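Local coordinates for protein putative transcriptional regulator (Streptomyces coelicolor, PDB 2HXI) that probably binds DNA at cis-regulatory sites as a dimeric transcriptional regulator of the TetR family, at residues W98-R110 / F223-E235. Residues are numbered along the deposited sequence; the frame is centred on the assembly and turned at random.
Sequences WKQRLTAVALRLR and FEEILAAHLAHLE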
# COMPACT_ATOMS: atom_id res chain seq x y z
N TRP B 98 13.77 18.43 11.05
CA TRP B 98 13.68 16.98 10.81
C TRP B 98 12.39 16.52 10.14
O TRP B 98 12.42 15.58 9.33
CB TRP B 98 13.92 16.19 12.10
CG TRP B 98 12.88 16.37 13.18
CD1 TRP B 98 12.85 17.32 14.19
CD2 TRP B 98 11.72 15.58 13.35
NE1 TRP B 98 11.70 17.16 14.96
CE2 TRP B 98 11.01 16.09 14.47
CE3 TRP B 98 11.22 14.44 12.67
CZ2 TRP B 98 9.81 15.49 14.93
CZ3 TRP B 98 10.04 13.86 13.13
CH2 TRP B 98 9.34 14.40 14.24
N LYS B 99 11.26 17.17 10.46
CA LYS B 99 9.98 16.82 9.87
C LYS B 99 9.95 17.27 8.40
O LYS B 99 9.44 16.54 7.53
CB LYS B 99 8.85 17.43 10.72
CG LYS B 99 8.50 16.59 11.91
CD LYS B 99 7.27 17.10 12.71
CE LYS B 99 5.97 17.12 11.97
NZ LYS B 99 5.01 17.94 12.89
N GLN B 100 10.53 18.44 8.10
CA GLN B 100 10.59 18.93 6.72
C GLN B 100 11.46 17.98 5.85
O GLN B 100 11.09 17.64 4.69
CB GLN B 100 11.21 20.30 6.71
CG GLN B 100 10.21 21.29 7.28
CD GLN B 100 10.74 22.69 7.24
OE1 GLN B 100 11.80 23.00 7.83
NE2 GLN B 100 10.02 23.57 6.50
N ARG B 101 12.53 17.46 6.46
CA ARG B 101 13.48 16.55 5.77
C ARG B 101 12.79 15.23 5.48
O ARG B 101 12.83 14.73 4.32
CB ARG B 101 14.71 16.33 6.68
CG ARG B 101 15.62 17.58 6.73
CD ARG B 101 16.68 17.45 7.84
NE ARG B 101 17.63 16.38 7.57
CZ ARG B 101 18.58 16.02 8.43
NH1 ARG B 101 18.66 16.64 9.61
NH2 ARG B 101 19.46 15.06 8.10
N LEU B 102 12.07 14.68 6.44
CA LEU B 102 11.40 13.38 6.22
C LEU B 102 10.31 13.55 5.17
O LEU B 102 10.14 12.69 4.33
CB LEU B 102 10.80 12.85 7.55
CG LEU B 102 11.83 12.38 8.61
CD1 LEU B 102 11.05 11.96 9.89
CD2 LEU B 102 12.71 11.24 7.98
N THR B 103 9.65 14.71 5.18
CA THR B 103 8.55 14.99 4.22
C THR B 103 9.14 15.13 2.83
O THR B 103 8.62 14.55 1.88
CB THR B 103 7.75 16.26 4.66
OG1 THR B 103 7.20 16.04 5.97
CG2 THR B 103 6.61 16.50 3.67
N ALA B 104 10.26 15.84 2.74
CA ALA B 104 10.95 16.02 1.46
C ALA B 104 11.39 14.70 0.84
O ALA B 104 11.23 14.48 -0.37
CB ALA B 104 12.10 17.07 1.60
N VAL B 105 11.99 13.84 1.63
CA VAL B 105 12.33 12.53 1.12
C VAL B 105 11.07 11.74 0.65
O VAL B 105 11.06 11.19 -0.43
CB VAL B 105 13.11 11.74 2.19
CG1 VAL B 105 13.29 10.22 1.77
CG2 VAL B 105 14.45 12.41 2.46
N ALA B 106 10.04 11.62 1.50
CA ALA B 106 8.81 10.93 1.14
C ALA B 106 8.23 11.49 -0.21
O ALA B 106 7.83 10.70 -1.12
CB ALA B 106 7.80 11.11 2.26
N LEU B 107 8.24 12.82 -0.38
CA LEU B 107 7.71 13.38 -1.64
C LEU B 107 8.59 13.00 -2.82
O LEU B 107 8.05 12.78 -3.95
CB LEU B 107 7.56 14.91 -1.59
CG LEU B 107 6.52 15.30 -0.51
CD1 LEU B 107 6.44 16.85 -0.44
CD2 LEU B 107 5.16 14.69 -0.74
N ARG B 108 9.92 13.00 -2.62
CA ARG B 108 10.84 12.70 -3.71
C ARG B 108 10.61 11.26 -4.11
O ARG B 108 10.61 10.94 -5.28
CB ARG B 108 12.31 12.93 -3.37
CG ARG B 108 12.70 14.41 -3.52
CD ARG B 108 14.07 14.63 -2.90
NE ARG B 108 14.77 15.85 -3.37
CZ ARG B 108 15.70 15.89 -4.31
NH1 ARG B 108 16.27 17.06 -4.61
NH2 ARG B 108 16.08 14.79 -4.96
N LEU B 109 10.42 10.38 -3.13
CA LEU B 109 10.21 8.99 -3.45
C LEU B 109 8.90 8.82 -4.20
O LEU B 109 8.84 8.02 -5.16
CB LEU B 109 10.16 8.13 -2.16
CG LEU B 109 11.48 7.97 -1.38
CD1 LEU B 109 11.18 7.32 -0.01
CD2 LEU B 109 12.50 7.09 -2.20
N ARG B 110 7.83 9.51 -3.76
CA ARG B 110 6.55 9.37 -4.41
C ARG B 110 6.69 9.86 -5.88
O ARG B 110 6.13 9.25 -6.82
CB ARG B 110 5.49 10.16 -3.65
CG ARG B 110 4.14 9.99 -4.31
CD ARG B 110 3.03 10.72 -3.58
NE ARG B 110 1.82 10.68 -4.38
CZ ARG B 110 1.44 11.65 -5.19
NH1 ARG B 110 2.18 12.75 -5.27
NH2 ARG B 110 0.33 11.50 -5.90
N PHE B 223 -1.86 11.26 0.49
CA PHE B 223 -0.44 10.95 0.86
C PHE B 223 0.13 11.96 1.86
O PHE B 223 0.65 11.62 2.93
CB PHE B 223 0.44 10.99 -0.39
CG PHE B 223 1.91 10.60 -0.11
CD1 PHE B 223 2.26 9.26 -0.12
CD2 PHE B 223 2.88 11.58 0.04
CE1 PHE B 223 3.59 8.87 0.08
CE2 PHE B 223 4.19 11.21 0.20
CZ PHE B 223 4.53 9.85 0.23
N GLU B 224 0.07 13.24 1.51
CA GLU B 224 0.63 14.26 2.35
C GLU B 224 -0.01 14.35 3.74
O GLU B 224 0.69 14.53 4.76
CB GLU B 224 0.53 15.58 1.60
CG GLU B 224 1.54 15.58 0.43
CD GLU B 224 1.53 16.85 -0.37
OE1 GLU B 224 1.52 17.93 0.26
OE2 GLU B 224 1.57 16.76 -1.62
N GLU B 225 -1.33 14.20 3.81
CA GLU B 225 -2.05 14.32 5.09
C GLU B 225 -1.82 13.12 6.01
O GLU B 225 -1.70 13.25 7.25
CB GLU B 225 -3.55 14.54 4.83
CG GLU B 225 -3.84 15.93 4.25
CD GLU B 225 -5.28 16.07 3.74
OE1 GLU B 225 -6.16 15.43 4.31
OE2 GLU B 225 -5.47 16.84 2.74
N ILE B 226 -1.72 11.97 5.41
CA ILE B 226 -1.47 10.74 6.17
C ILE B 226 -0.02 10.79 6.67
O ILE B 226 0.29 10.42 7.82
CB ILE B 226 -1.75 9.50 5.29
CG1 ILE B 226 -3.27 9.30 5.00
CG2 ILE B 226 -1.15 8.23 5.91
CD1 ILE B 226 -3.53 8.39 3.82
N LEU B 227 0.88 11.21 5.79
CA LEU B 227 2.30 11.38 6.21
C LEU B 227 2.44 12.39 7.34
O LEU B 227 3.10 12.12 8.35
CB LEU B 227 3.13 11.81 4.99
CG LEU B 227 4.63 11.98 5.29
CD1 LEU B 227 5.28 10.67 5.77
CD2 LEU B 227 5.29 12.55 4.03
N ALA B 228 1.75 13.54 7.21
CA ALA B 228 1.89 14.61 8.24
C ALA B 228 1.35 14.09 9.57
O ALA B 228 1.95 14.35 10.63
CB ALA B 228 1.08 15.79 7.80
N ALA B 229 0.28 13.30 9.52
CA ALA B 229 -0.32 12.73 10.74
C ALA B 229 0.76 11.85 11.40
O ALA B 229 0.96 11.81 12.64
CB ALA B 229 -1.51 11.85 10.38
N HIS B 230 1.43 11.06 10.58
CA HIS B 230 2.41 10.13 11.13
C HIS B 230 3.61 10.89 11.77
O HIS B 230 4.07 10.55 12.86
CB HIS B 230 2.93 9.18 10.06
CG HIS B 230 3.72 8.03 10.63
ND1 HIS B 230 3.11 6.95 11.22
CD2 HIS B 230 5.07 7.84 10.79
CE1 HIS B 230 4.04 6.10 11.64
NE2 HIS B 230 5.23 6.64 11.44
N LEU B 231 4.09 11.91 11.10
CA LEU B 231 5.22 12.70 11.61
C LEU B 231 4.80 13.47 12.89
O LEU B 231 5.61 13.67 13.76
CB LEU B 231 5.85 13.61 10.53
CG LEU B 231 6.30 12.91 9.21
CD1 LEU B 231 7.03 13.95 8.36
CD2 LEU B 231 7.22 11.75 9.56
N ALA B 232 3.51 13.83 13.01
CA ALA B 232 3.02 14.49 14.24
C ALA B 232 3.10 13.48 15.37
O ALA B 232 3.42 13.88 16.50
CB ALA B 232 1.55 14.96 14.05
N HIS B 233 2.81 12.22 15.08
CA HIS B 233 2.93 11.14 16.10
C HIS B 233 4.40 11.00 16.57
O HIS B 233 4.70 10.88 17.79
CB HIS B 233 2.34 9.80 15.55
CG HIS B 233 3.12 8.54 15.92
ND1 HIS B 233 2.89 7.81 17.07
CD2 HIS B 233 4.05 7.85 15.21
CE1 HIS B 233 3.67 6.74 17.06
NE2 HIS B 233 4.41 6.76 15.96
N LEU B 234 5.32 11.04 15.61
CA LEU B 234 6.74 10.93 15.98
C LEU B 234 7.09 12.16 16.81
O LEU B 234 7.84 12.03 17.76
CB LEU B 234 7.69 10.85 14.78
CG LEU B 234 7.45 9.55 14.00
CD1 LEU B 234 8.25 9.65 12.69
CD2 LEU B 234 7.85 8.36 14.82
N GLU B 235 6.54 13.34 16.46
CA GLU B 235 6.96 14.54 17.15
C GLU B 235 6.44 14.45 18.59
O GLU B 235 7.13 14.83 19.55
CB GLU B 235 6.41 15.79 16.46
CG GLU B 235 6.83 17.07 17.22
CD GLU B 235 6.65 18.34 16.45
OE1 GLU B 235 6.08 18.37 15.36
OE2 GLU B 235 7.04 19.37 16.99
O HOH W 1 3.13 16.79 10.92
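K99 and E235 make the one salt bridge between segments 98-110 and 223-235, roughly antiparallel (147° between the segment axes, 10.8 Å at closest approach). K99 NZ meets E235 OE1 at 2.7 Å, nearly along the C-O axis, and a weak bond from NZ to a water, which donates to A228 O, links the ammonium to the other helix. A bend at chi3 (63°) carries the ammonium to the E235 carboxylate, while CE packs on L231 CB. A methionine in place of K99 would probably leave the E235 carboxylate without its countercharge and break the water bridge. T103 OG1 touches L231 CD1 and donates a hydrogen bond within its own helix to K99 O (2.8 Å), which accepts T103 N from the opposite face of its carbonyl plane. Apolar contacts fill the middle: L231 CD2 touches L102 CD1 at 3.8 Å, and L227 CD2 presses tightly on A106 CB at 3.4 Å. At one end, W98 presents its ring edge, through CZ2, to E235 CA, 3.7 Å away. At the other, F223 receives R110 CD over the centre of one face (CH-pi, 3.7 Å to the centroid) and L107 CD2 at its edge; the R110 guanidinium reaches past to a salt bridge with E172. I226, A229, H230 and H233 pack on the second subunit, so this apolar seam flanked by charges holds helix 98-113 against a helix of the dimer interface.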